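Local coordinates for protein putative efflux transporter (Bacteroides eggerthii, PDB 4L8J) that probably serves as the periplasmic adaptor (membrane-fusion) subunit of an efflux system, as in other members of the HlyD family, at residues A[261-266]-A[270-275]; A[32-37]-A[138-143]; A[178-183]-A[203-208]; A[39-44]-A[68-73]; A[188-191]-A[197-200]. All coordinates share one frame; numbering follows the deposited sequence.

The five contacts run along an elongated chain. Contact 4 is where the barrel-sandwich domain meets the helical hairpin. Contact 2 lies in the same domain, about 24 Å from it between centres, and strands 34-38 and 43-47 follow each other in sequence. Contacts 3 and 5 share strand 198-205 of the six-stranded barrel. Contact 1 is far off, about 83 Å from contact 4 between centres. Contact 5 is buried and contact 2 is on the surface; the others are partly buried. Contacts 1 and 5 are backbone-bonded strand pairs with aromatic packing. Contact 3 differs in having a salt bridge across it, beside a bridging water. Contacts 2 and 4 rest on a few van der Waals touches.

Contact 1 (A[261-266]-A[270-275])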
# COMPACT_ATOMS: atom_id res chain seq x y z
N SER A 261 10.90 -12.45 -9.30
CA SER A 261 11.58 -13.50 -10.06
C SER A 261 12.86 -14.05 -9.35
O SER A 261 13.40 -15.07 -9.76
CB SER A 261 11.90 -13.01 -11.47
OG SER A 261 12.90 -12.00 -11.44
N ALA A 262 13.33 -13.38 -8.29
CA ALA A 262 14.49 -13.84 -7.51
C ALA A 262 14.11 -14.91 -6.49
O ALA A 262 14.97 -15.69 -6.08
CB ALA A 262 15.14 -12.66 -6.79
N VAL A 263 12.84 -14.92 -6.05
CA VAL A 263 12.39 -15.77 -4.96
C VAL A 263 11.80 -17.10 -5.47
O VAL A 263 11.04 -17.15 -6.44
CB VAL A 263 11.40 -14.99 -4.04
CG1 VAL A 263 10.88 -15.85 -2.89
CG2 VAL A 263 12.04 -13.71 -3.49
N PHE A 264 12.18 -18.20 -4.78
CA PHE A 264 11.72 -19.54 -5.09
C PHE A 264 11.48 -20.35 -3.80
O PHE A 264 11.93 -19.95 -2.71
CB PHE A 264 12.71 -20.26 -6.04
CG PHE A 264 14.13 -20.36 -5.55
CD1 PHE A 264 15.06 -19.37 -5.84
CD2 PHE A 264 14.55 -21.47 -4.82
CE1 PHE A 264 16.38 -19.48 -5.39
CE2 PHE A 264 15.87 -21.59 -4.40
CZ PHE A 264 16.78 -20.59 -4.68
N GLY A 265 10.76 -21.46 -3.94
CA GLY A 265 10.44 -22.35 -2.83
C GLY A 265 11.29 -23.60 -2.78
O GLY A 265 12.35 -23.69 -3.39
N ASP A 266 10.82 -24.58 -2.01
CA ASP A 266 11.42 -25.90 -1.82
C ASP A 266 10.29 -26.94 -1.86
O ASP A 266 9.25 -26.72 -1.26
CB ASP A 266 12.18 -25.95 -0.48
CG ASP A 266 13.18 -27.10 -0.32
OD1 ASP A 266 12.79 -28.26 -0.57
OD2 ASP A 266 14.32 -26.84 0.11
N LYS A 270 7.77 -25.01 3.27
CA LYS A 270 7.04 -23.79 2.92
C LYS A 270 7.98 -22.52 2.90
O LYS A 270 7.49 -21.40 2.71
CB LYS A 270 5.84 -23.59 3.88
CG LYS A 270 6.20 -23.18 5.30
CD LYS A 270 4.99 -22.62 6.04
CE LYS A 270 5.40 -21.74 7.20
NZ LYS A 270 4.23 -21.12 7.87
N ASN A 271 9.31 -22.72 3.03
CA ASN A 271 10.30 -21.62 3.04
C ASN A 271 10.53 -20.96 1.69
O ASN A 271 10.31 -21.56 0.64
CB ASN A 271 11.65 -22.10 3.55
CG ASN A 271 11.60 -22.78 4.87
OD1 ASN A 271 10.71 -22.54 5.68
ND2 ASN A 271 12.57 -23.65 5.13
N THR A 272 11.01 -19.71 1.74
CA THR A 272 11.35 -18.94 0.53
C THR A 272 12.84 -18.69 0.51
O THR A 272 13.44 -18.44 1.54
CB THR A 272 10.53 -17.66 0.44
OG1 THR A 272 10.70 -16.90 1.64
CG2 THR A 272 9.05 -17.94 0.15
N TYR A 273 13.42 -18.75 -0.69
CA TYR A 273 14.85 -18.58 -0.91
C TYR A 273 15.15 -17.66 -2.06
O TYR A 273 14.30 -17.40 -2.91
CB TYR A 273 15.49 -19.97 -1.23
CG TYR A 273 15.22 -21.03 -0.19
CD1 TYR A 273 16.06 -21.19 0.92
CD2 TYR A 273 14.10 -21.86 -0.29
CE1 TYR A 273 15.78 -22.14 1.90
CE2 TYR A 273 13.82 -22.80 0.70
CZ TYR A 273 14.67 -22.96 1.77
OH TYR A 273 14.39 -23.91 2.73
N VAL A 274 16.43 -17.24 -2.12
CA VAL A 274 17.07 -16.53 -3.22
C VAL A 274 18.44 -17.20 -3.47
O VAL A 274 18.97 -17.88 -2.58
CB VAL A 274 17.26 -14.99 -3.01
CG1 VAL A 274 15.93 -14.26 -2.90
CG2 VAL A 274 18.19 -14.70 -1.83
N TRP A 275 19.04 -16.90 -4.62
CA TRP A 275 20.43 -17.27 -4.92
C TRP A 275 21.26 -16.03 -4.71
O TRP A 275 21.03 -15.04 -5.40
CB TRP A 275 20.61 -17.79 -6.36
CG TRP A 275 20.01 -19.13 -6.68
CD1 TRP A 275 19.02 -19.39 -7.58
CD2 TRP A 275 20.43 -20.39 -6.15
NE1 TRP A 275 18.79 -20.74 -7.65
CE2 TRP A 275 19.63 -21.38 -6.77
CE3 TRP A 275 21.43 -20.80 -5.24
CZ2 TRP A 275 19.78 -22.75 -6.49
CZ3 TRP A 275 21.58 -22.15 -4.97
CH2 TRP A 275 20.73 -23.11 -5.56
O HOH W 1 17.48 -15.77 -6.69
O HOH W 2 8.75 -23.75 -0.45
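F264 has CG between its own backbone N and carbonyl carbon (chi1 57°), and this carries its ring across to strand 271-275. One face of the ring comes under Y273 CB, which lies 3.9 Å from the ring centroid as a CH-pi contact. The far rim of F264 reaches W275. F264 CE1 is 3.4 Å from W275 CD1, and F264 CZ lies over one face of the indole. The F264 ring and the five-membered ring of W275 are inclined by 35°, so the approach is oblique.

The backbones hold the same residues together. F264 N donates to Y273 O at 2.9 Å, and Y273 N donates to F264 O at 2.8 Å. Before F264 the chain is a 3-10 turn. A water bridges there, giving a proton to A262 O at 2.6 Å and taking one from W275 N at 2.8 Å. At the other end a second water takes a proton from D266 N and lies by N271 O.

D266 CB touches Y273 CE2 at 3.7 Å, while D266 OD2 makes a salt bridge with R284. N271 ND2 donates to Y273 OH at 3.0 Å, with the hydroxyl in the amide plane.

R284 also makes a cation-pi contact with Y273. W275 NE1 bonds V315 O of the second subunit, whose V310 packs on A262 and V274. The arrangement is a single antiparallel hydrogen-bonded pair between a short, weakly bonded strand and strand 271-278, which goes on to pair with 281-289. The region is remote from the helical hairpin and consistent with the membrane-proximal domain of HlyD-family adaptors.

Contact 2 (A[32-37]-A[138-143])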
# COMPACT_ATOMS: atom_id res chain seq x y z
N VAL A 32 40.24 26.03 -10.98
CA VAL A 32 40.87 26.67 -9.82
C VAL A 32 41.66 27.87 -10.34
O VAL A 32 42.21 27.81 -11.44
CB VAL A 32 41.73 25.75 -8.91
CG1 VAL A 32 41.74 26.28 -7.48
CG2 VAL A 32 41.23 24.31 -8.93
N GLU A 33 41.64 28.97 -9.58
CA GLU A 33 42.34 30.20 -9.95
C GLU A 33 43.84 30.06 -9.66
O GLU A 33 44.23 29.75 -8.52
CB GLU A 33 41.74 31.41 -9.20
N TYR A 34 44.68 30.27 -10.69
CA TYR A 34 46.12 30.21 -10.47
C TYR A 34 46.57 31.51 -9.81
O TYR A 34 46.18 32.59 -10.25
CB TYR A 34 46.94 29.88 -11.75
CG TYR A 34 47.09 30.96 -12.80
CD1 TYR A 34 47.98 32.02 -12.62
CD2 TYR A 34 46.49 30.83 -14.05
CE1 TYR A 34 48.14 33.01 -13.59
CE2 TYR A 34 46.68 31.79 -15.05
CZ TYR A 34 47.51 32.88 -14.81
OH TYR A 34 47.69 33.83 -15.79
N VAL A 35 47.31 31.38 -8.71
CA VAL A 35 47.84 32.51 -7.96
C VAL A 35 49.26 32.78 -8.47
O VAL A 35 50.09 31.87 -8.52
CB VAL A 35 47.79 32.25 -6.44
CG1 VAL A 35 48.37 33.43 -5.66
CG2 VAL A 35 46.36 31.97 -5.99
N LYS A 36 49.49 34.02 -8.93
CA LYS A 36 50.78 34.47 -9.42
C LYS A 36 51.62 34.84 -8.21
O LYS A 36 51.18 35.66 -7.40
CB LYS A 36 50.62 35.65 -10.39
CG LYS A 36 51.87 35.95 -11.22
CD LYS A 36 51.89 37.38 -11.77
CE LYS A 36 52.29 38.41 -10.74
NZ LYS A 36 51.98 39.79 -11.19
N LEU A 37 52.75 34.16 -8.01
CA LEU A 37 53.63 34.41 -6.88
C LEU A 37 54.71 35.35 -7.30
O LEU A 37 55.27 35.21 -8.39
CB LEU A 37 54.25 33.13 -6.32
CG LEU A 37 53.36 32.23 -5.48
CD1 LEU A 37 54.20 31.16 -4.80
CD2 LEU A 37 52.60 33.03 -4.42
N SER A 138 50.37 23.22 -6.18
CA SER A 138 51.19 22.64 -7.21
C SER A 138 51.66 23.71 -8.18
O SER A 138 50.92 24.64 -8.53
CB SER A 138 50.47 21.50 -7.92
OG SER A 138 49.49 21.96 -8.83
N ILE A 139 52.93 23.59 -8.60
CA ILE A 139 53.55 24.53 -9.51
C ILE A 139 52.99 24.27 -10.89
O ILE A 139 53.36 23.28 -11.53
CB ILE A 139 55.11 24.48 -9.46
CG1 ILE A 139 55.67 24.52 -8.02
CG2 ILE A 139 55.74 25.51 -10.41
CD1 ILE A 139 55.29 25.74 -7.13
N GLU A 140 52.09 25.14 -11.33
CA GLU A 140 51.49 25.04 -12.65
C GLU A 140 52.49 25.52 -13.68
O GLU A 140 52.67 24.87 -14.69
CB GLU A 140 50.17 25.82 -12.73
CG GLU A 140 49.26 25.36 -13.87
CD GLU A 140 48.03 26.22 -14.12
OE1 GLU A 140 48.18 27.35 -14.64
OE2 GLU A 140 46.92 25.74 -13.82
N THR A 141 53.17 26.65 -13.42
CA THR A 141 54.14 27.20 -14.36
C THR A 141 55.29 27.90 -13.64
O THR A 141 55.09 28.62 -12.66
CB THR A 141 53.44 28.22 -15.33
OG1 THR A 141 52.19 27.71 -15.78
CG2 THR A 141 54.30 28.56 -16.55
N ARG A 142 56.49 27.71 -14.17
CA ARG A 142 57.72 28.38 -13.77
C ARG A 142 57.95 29.50 -14.78
O ARG A 142 58.21 29.21 -15.96
CB ARG A 142 58.87 27.37 -13.74
CG ARG A 142 59.99 27.79 -12.84
CD ARG A 142 60.76 26.56 -12.46
NE ARG A 142 61.98 26.46 -13.24
CZ ARG A 142 63.12 25.95 -12.79
NH1 ARG A 142 63.18 25.44 -11.57
NH2 ARG A 142 64.19 25.92 -13.56
N LEU A 143 57.82 30.77 -14.34
CA LEU A 143 57.86 31.95 -15.22
C LEU A 143 59.24 32.59 -15.39
O LEU A 143 59.41 33.43 -16.29
CB LEU A 143 56.89 33.01 -14.68
CG LEU A 143 55.44 32.57 -14.54
CD1 LEU A 143 54.65 33.57 -13.74
CD2 LEU A 143 54.79 32.33 -15.91
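Y34 and E140 meet at about a right angle. The ring and carboxylate planes are 62° apart. E140 OE1 approaches the ring obliquely, 3.9 Å from Y34 CD2 and 4.0 Å from Y34 CB. Both are plain van der Waals touches. E140 has CG anti to the backbone N (chi1 -159°) and is extended beyond it, which carries the carboxylate across the gap. The two backbones stay well apart, with Y34 CA 7.8 Å from E140 CA, and no hydrogen bond joins the segments.

The gap is explained by the fold. Strands 34-38 and 137-142 flank strand 155-161 in one antiparallel sheet of the barrel-sandwich domain. The contact therefore reaches over the middle strand. R158 of that strand touches both Y34 and L143. E140 and T141 both face R158, which makes a classic beta bulge.

The second touch is looser. K36 CG is 4.4 Å from L143 CD1. Only the aliphatic root of K36 takes part, because its end leads away and NZ bonds G153 O.

Contact 3 (A[178-183]-A[203-208])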
# COMPACT_ATOMS: atom_id res chain seq x y z
N LEU A 178 15.44 15.32 -1.88
CA LEU A 178 16.54 14.38 -1.70
C LEU A 178 17.76 15.10 -1.15
O LEU A 178 18.44 14.52 -0.32
CB LEU A 178 16.87 13.58 -2.98
CG LEU A 178 15.70 12.71 -3.51
CD1 LEU A 178 15.99 12.19 -4.92
CD2 LEU A 178 15.36 11.58 -2.55
N LEU A 179 18.01 16.36 -1.57
CA LEU A 179 19.13 17.15 -1.05
C LEU A 179 18.88 17.58 0.40
O LEU A 179 19.83 17.71 1.16
CB LEU A 179 19.40 18.39 -1.89
CG LEU A 179 20.06 18.16 -3.26
CD1 LEU A 179 19.93 19.41 -4.13
CD2 LEU A 179 21.54 17.80 -3.10
N ARG A 180 17.62 17.82 0.77
CA ARG A 180 17.24 18.23 2.11
C ARG A 180 17.19 17.04 3.10
O ARG A 180 17.23 17.27 4.31
CB ARG A 180 15.88 18.93 2.10
CG ARG A 180 15.92 20.35 1.55
CD ARG A 180 14.52 20.88 1.33
NE ARG A 180 14.52 22.34 1.15
CZ ARG A 180 13.44 23.07 0.88
NH1 ARG A 180 12.25 22.48 0.73
NH2 ARG A 180 13.54 24.39 0.75
N ALA A 181 17.06 15.78 2.62
CA ALA A 181 16.97 14.62 3.52
C ALA A 181 18.16 14.58 4.47
O ALA A 181 19.30 14.85 4.07
CB ALA A 181 16.89 13.32 2.73
N LYS A 182 17.87 14.30 5.75
CA LYS A 182 18.89 14.22 6.80
C LYS A 182 19.90 13.15 6.46
O LYS A 182 19.54 12.04 6.01
CB LYS A 182 18.24 13.92 8.17
N ASP A 183 21.17 13.49 6.65
CA ASP A 183 22.29 12.55 6.45
C ASP A 183 22.39 12.03 4.99
O ASP A 183 22.94 10.95 4.77
CB ASP A 183 22.22 11.36 7.46
CG ASP A 183 22.06 11.76 8.93
OD1 ASP A 183 22.84 12.63 9.40
OD2 ASP A 183 21.14 11.24 9.60
N GLU A 203 29.38 21.13 0.14
CA GLU A 203 29.96 22.42 0.45
C GLU A 203 28.82 23.43 0.53
O GLU A 203 28.74 24.19 1.48
CB GLU A 203 31.04 22.86 -0.55
CG GLU A 203 31.60 24.21 -0.11
CD GLU A 203 32.72 24.83 -0.93
OE1 GLU A 203 32.56 24.99 -2.16
OE2 GLU A 203 33.74 25.23 -0.31
N GLU A 204 27.93 23.41 -0.48
CA GLU A 204 26.79 24.32 -0.58
C GLU A 204 25.94 24.01 -1.81
O GLU A 204 26.40 23.33 -2.71
CB GLU A 204 27.27 25.78 -0.68
CG GLU A 204 28.08 26.03 -1.95
CD GLU A 204 28.87 27.31 -2.00
OE1 GLU A 204 29.46 27.70 -0.96
OE2 GLU A 204 28.96 27.90 -3.10
N TYR A 205 24.72 24.53 -1.84
CA TYR A 205 23.87 24.44 -3.02
C TYR A 205 23.00 25.68 -3.07
O TYR A 205 22.62 26.18 -2.01
CB TYR A 205 23.06 23.13 -3.15
CG TYR A 205 22.03 22.83 -2.08
CD1 TYR A 205 20.73 23.34 -2.16
CD2 TYR A 205 22.29 21.89 -1.08
CE1 TYR A 205 19.76 23.01 -1.21
CE2 TYR A 205 21.32 21.52 -0.15
CZ TYR A 205 20.06 22.10 -0.21
OH TYR A 205 19.11 21.74 0.72
N LEU A 206 22.73 26.19 -4.29
CA LEU A 206 21.89 27.37 -4.45
C LEU A 206 20.43 26.93 -4.49
O LEU A 206 20.01 26.24 -5.43
CB LEU A 206 22.28 28.15 -5.72
CG LEU A 206 21.57 29.50 -5.95
CD1 LEU A 206 21.90 30.53 -4.83
CD2 LEU A 206 21.91 30.07 -7.32
N ASP A 207 19.65 27.31 -3.45
CA ASP A 207 18.25 26.92 -3.37
C ASP A 207 17.28 28.09 -3.59
O ASP A 207 16.91 28.80 -2.65
CB ASP A 207 17.96 26.21 -2.02
CG ASP A 207 16.53 25.79 -1.67
OD1 ASP A 207 15.62 25.98 -2.52
OD2 ASP A 207 16.32 25.27 -0.55
N ILE A 208 16.85 28.24 -4.83
CA ILE A 208 15.78 29.12 -5.35
C ILE A 208 14.96 28.23 -6.30
O ILE A 208 15.00 28.42 -7.52
CB ILE A 208 16.22 30.46 -6.03
CG1 ILE A 208 17.53 31.07 -5.46
CG2 ILE A 208 15.06 31.47 -6.02
CD1 ILE A 208 18.40 31.85 -6.50
O HOH W 3 17.32 23.34 1.02
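Y205 offers one ring face to L179. The touch is made by L179 CB, 4.1 Å from Y205 CE2, and L179 CD1 lies more loosely over the face. The guanidinium of R180 is the second flat group. It holds a water at its edge, in plane, and D207 OD2 is tilted 31° out of its plane. The guanidinium is turned 52° from the Y205 ring and 60° from the D207 carboxylate.

These groups join helix 176-180 to strand 198-205 and the loop after it. The strand belongs to the six-stranded antiparallel beta-barrel domain, so the short helix packs on the barrel. I215 of the neighbouring strand 215-221 touches both L179 and Y205. L176, earlier in the helix, touches Y205 and D207.

The R180 chain is extended from CG to NE and crosses Y205 at about a right angle. R180 CG is 3.6 Å from Y205 OH. The end of the chain then reaches D207. D207 CG is anti to its backbone N (chi1 176°), which swings the carboxylate toward R180. Both segments also touch a crystal neighbour, so lattice packing may influence these surface groups.

The water bridges R180 and D207. It accepts from R180 NE at 3.0 Å. It also lies 2.4 Å from Y205 OH, but this leg is too short and is doubtful. The salt bridge is bent: R180 NH2 reaches the syn lone pair of D207 OD2 at 3.2 Å, and this same OD2 takes a proton from the water at 2.7 Å.

Contact 4 (A[39-44]-A[68-73]); sequences FRVSGQ and RDISLQ
I70 meets V41, and it does so from the first turn of helix 68-95. The turn opens at R68, whose N makes a weak hydrogen bond with D66 OD1. R68 O then accepts from L72 N at 3.2 Å. D69 follows, and its O accepts from Q73 N at 3.2 Å. These are ordinary bonds of the first turn.

I70 carries the whole contact on the helix side. Its CB points toward segment 39-44. CG1 is anti to the carbonyl carbon and chi2 is 162°, so CD1 stands at the far end of an extended branch. V41, in the loop leading into strand 43-47, reaches back, and the two side chains meet tip to tip. I70 CD1 is 4.1 Å from V41 CG2 and 4.1 Å from V41 CB. It also lies 4.4 Å from S42 O, a marginal touch. The contact is small and apolar.

I70 and V41 share further neighbours: I65 of strand 61-65 and N125 of helix 102-127 touch both. S71, next in the helix, turns to M126, which I70 also touches.

The small contact thus lies where the barrel-sandwich (lipoyl-like) domain passes into the helical hairpin of helices 68-95 and 102-127, the domain junction of HlyD-family adaptor proteins.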
# COMPACT_ATOMS: atom_id res chain seq x y z
N PHE A 39 58.02 38.19 -5.73
CA PHE A 39 58.81 38.77 -4.65
C PHE A 39 58.26 40.16 -4.29
O PHE A 39 57.65 40.82 -5.15
CB PHE A 39 60.31 38.87 -5.05
CG PHE A 39 61.09 37.58 -5.04
CD1 PHE A 39 61.74 37.15 -3.89
CD2 PHE A 39 61.21 36.81 -6.19
CE1 PHE A 39 62.49 35.97 -3.89
CE2 PHE A 39 61.96 35.63 -6.19
CZ PHE A 39 62.59 35.21 -5.03
N ARG A 40 58.43 40.60 -3.04
CA ARG A 40 57.98 41.93 -2.64
C ARG A 40 59.17 42.92 -2.75
O ARG A 40 59.03 44.12 -2.48
CB ARG A 40 57.38 41.91 -1.22
CG ARG A 40 56.08 41.10 -1.13
CD ARG A 40 55.59 40.97 0.31
NE ARG A 40 54.53 39.96 0.42
CZ ARG A 40 54.17 39.38 1.56
NH1 ARG A 40 54.78 39.67 2.70
NH2 ARG A 40 53.19 38.47 1.56
N VAL A 41 60.35 42.39 -3.14
CA VAL A 41 61.62 43.11 -3.33
C VAL A 41 62.15 42.81 -4.71
O VAL A 41 61.72 41.83 -5.32
CB VAL A 41 62.68 42.82 -2.23
CG1 VAL A 41 62.30 43.48 -0.91
CG2 VAL A 41 62.92 41.33 -2.04
N SER A 42 63.09 43.62 -5.20
CA SER A 42 63.74 43.43 -6.50
C SER A 42 65.12 42.81 -6.27
O SER A 42 65.76 43.07 -5.25
CB SER A 42 63.87 44.76 -7.24
OG SER A 42 62.59 45.32 -7.52
N GLY A 43 65.55 41.99 -7.22
CA GLY A 43 66.86 41.37 -7.10
C GLY A 43 67.12 40.29 -8.12
O GLY A 43 66.34 40.10 -9.04
N GLN A 44 68.25 39.60 -7.95
CA GLN A 44 68.65 38.51 -8.82
C GLN A 44 68.32 37.15 -8.16
O GLN A 44 68.86 36.83 -7.10
CB GLN A 44 70.15 38.60 -9.17
CG GLN A 44 70.69 37.35 -9.89
CD GLN A 44 72.06 37.54 -10.49
OE1 GLN A 44 72.21 37.57 -11.71
NE2 GLN A 44 73.10 37.63 -9.64
N ARG A 68 72.65 39.90 -0.67
CA ARG A 68 73.83 40.72 -0.45
C ARG A 68 73.54 42.20 -0.13
O ARG A 68 73.91 42.64 0.95
CB ARG A 68 74.82 40.62 -1.63
N ASP A 69 72.90 42.95 -1.06
CA ASP A 69 72.62 44.39 -0.94
C ASP A 69 71.66 44.70 0.20
O ASP A 69 71.96 45.56 1.02
CB ASP A 69 72.08 44.97 -2.25
CG ASP A 69 73.07 44.94 -3.40
OD1 ASP A 69 74.29 44.84 -3.14
OD2 ASP A 69 72.62 45.01 -4.57
N ILE A 70 70.56 43.95 0.30
CA ILE A 70 69.56 44.10 1.35
C ILE A 70 70.21 43.82 2.72
O ILE A 70 69.94 44.56 3.67
CB ILE A 70 68.35 43.19 1.04
CG1 ILE A 70 67.58 43.77 -0.16
CG2 ILE A 70 67.44 43.04 2.27
CD1 ILE A 70 66.60 42.76 -0.90
N SER A 71 71.11 42.81 2.78
CA SER A 71 71.84 42.45 4.00
C SER A 71 72.71 43.62 4.51
O SER A 71 72.78 43.83 5.72
CB SER A 71 72.70 41.22 3.76
OG SER A 71 73.34 40.79 4.96
N LEU A 72 73.33 44.37 3.57
CA LEU A 72 74.17 45.54 3.88
C LEU A 72 73.32 46.66 4.47
O LEU A 72 73.69 47.20 5.50
CB LEU A 72 74.93 46.03 2.64
CG LEU A 72 76.17 45.21 2.28
CD1 LEU A 72 76.35 45.12 0.77
CD2 LEU A 72 77.41 45.77 2.94
N GLN A 73 72.15 46.96 3.85
CA GLN A 73 71.21 47.96 4.34
C GLN A 73 70.67 47.57 5.71
O GLN A 73 70.62 48.41 6.59
CB GLN A 73 70.06 48.18 3.35
CG GLN A 73 69.24 49.44 3.63
CD GLN A 73 70.09 50.69 3.52
OE1 GLN A 73 70.64 51.01 2.46
NE2 GLN A 73 70.26 51.39 4.63

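Contact 5 (A[188-191]-A[197-200])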
# COMPACT_ATOMS: atom_id res chain seq x y z
N VAL A 188 31.57 9.94 -5.13
CA VAL A 188 32.09 10.31 -6.45
C VAL A 188 32.91 9.20 -7.08
O VAL A 188 33.82 8.64 -6.46
CB VAL A 188 32.94 11.61 -6.37
CG1 VAL A 188 33.58 11.96 -7.73
CG2 VAL A 188 32.10 12.76 -5.85
N GLU A 189 32.64 8.97 -8.34
CA GLU A 189 33.42 8.08 -9.18
C GLU A 189 33.89 8.89 -10.40
O GLU A 189 33.05 9.35 -11.16
CB GLU A 189 32.59 6.83 -9.57
CG GLU A 189 33.46 5.76 -10.23
CD GLU A 189 32.72 4.58 -10.83
OE1 GLU A 189 31.49 4.68 -11.04
OE2 GLU A 189 33.38 3.56 -11.10
N PHE A 190 35.22 9.13 -10.53
CA PHE A 190 35.77 9.89 -11.66
C PHE A 190 35.80 9.02 -12.91
O PHE A 190 36.18 7.83 -12.83
CB PHE A 190 37.16 10.46 -11.36
CG PHE A 190 37.18 11.43 -10.21
CD1 PHE A 190 36.86 12.77 -10.40
CD2 PHE A 190 37.51 11.01 -8.92
CE1 PHE A 190 36.88 13.66 -9.34
CE2 PHE A 190 37.50 11.91 -7.86
CZ PHE A 190 37.20 13.23 -8.07
N ASP A 191 35.38 9.58 -14.06
CA ASP A 191 35.39 8.91 -15.36
C ASP A 191 36.81 8.44 -15.75
O ASP A 191 36.94 7.40 -16.37
CB ASP A 191 34.82 9.84 -16.45
CG ASP A 191 33.34 10.18 -16.28
OD1 ASP A 191 32.65 9.49 -15.48
OD2 ASP A 191 32.85 11.08 -16.99
N VAL A 197 35.46 4.58 -5.75
CA VAL A 197 34.46 5.52 -5.27
C VAL A 197 35.00 6.28 -4.07
O VAL A 197 35.60 5.68 -3.17
CB VAL A 197 33.17 4.70 -4.96
CG1 VAL A 197 32.16 5.49 -4.14
CG2 VAL A 197 32.54 4.17 -6.24
N PHE A 198 34.83 7.61 -4.07
CA PHE A 198 35.29 8.46 -3.00
C PHE A 198 34.14 9.18 -2.31
O PHE A 198 33.26 9.72 -2.98
CB PHE A 198 36.30 9.51 -3.52
CG PHE A 198 37.51 8.92 -4.19
CD1 PHE A 198 38.63 8.56 -3.44
CD2 PHE A 198 37.57 8.77 -5.57
CE1 PHE A 198 39.77 8.04 -4.07
CE2 PHE A 198 38.68 8.22 -6.19
CZ PHE A 198 39.79 7.86 -5.44
N ASN A 199 34.19 9.25 -0.97
CA ASN A 199 33.22 9.99 -0.21
C ASN A 199 33.44 11.48 -0.46
O ASN A 199 34.57 11.94 -0.65
CB ASN A 199 33.33 9.67 1.30
CG ASN A 199 32.34 10.42 2.16
OD1 ASN A 199 31.12 10.13 2.15
ND2 ASN A 199 32.81 11.45 2.84
N ALA A 200 32.35 12.23 -0.47
CA ALA A 200 32.42 13.65 -0.67
C ALA A 200 31.48 14.30 0.30
O ALA A 200 30.52 13.66 0.72
CB ALA A 200 32.03 14.00 -2.11
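V188 and F198 form an antiparallel hydrogen-bonded pair, and two backbone bonds close it. V188 N donates to F198 O at 2.7 Å. This bond is almost straight, 175° at the hydrogen, and lies in the carbonyl plane. F198 N donates to V188 O at 2.8 Å, tilted 18° from the carbonyl plane. V197 CA adds a weaker CA-H...O contact to V188 O at 3.4 Å. The two strands form a beta hairpin, 185-190 with 198-205, in the six-stranded barrel.

The apolar contacts centre on V188, F190, F198 and A200. V188 CG2 meets A200 CB at 3.9 Å. V188 CG1, anti to the backbone N (chi1 177°), sits over the centre of the F190 ring from within its own strand. F198 comes to the edge of that ring, near its plane, with F198 CD2 3.9 Å from F190 CE2. Y231 and F226 pack edge-to-face with F198.

E189 and V197 touch lightly, E189 CB to V197 CG2 at 4.3 Å. The polar end of E189 is used in the hairpin loop, where OE2 accepts from G195 N.

The two backbone bonds thus set the register of V188 with F198. The apolar groups link the hairpin to its neighbours: V188, F190 and A200 pack among I167, I219, I221 and C239 of other barrel strands, by van der Waals contact.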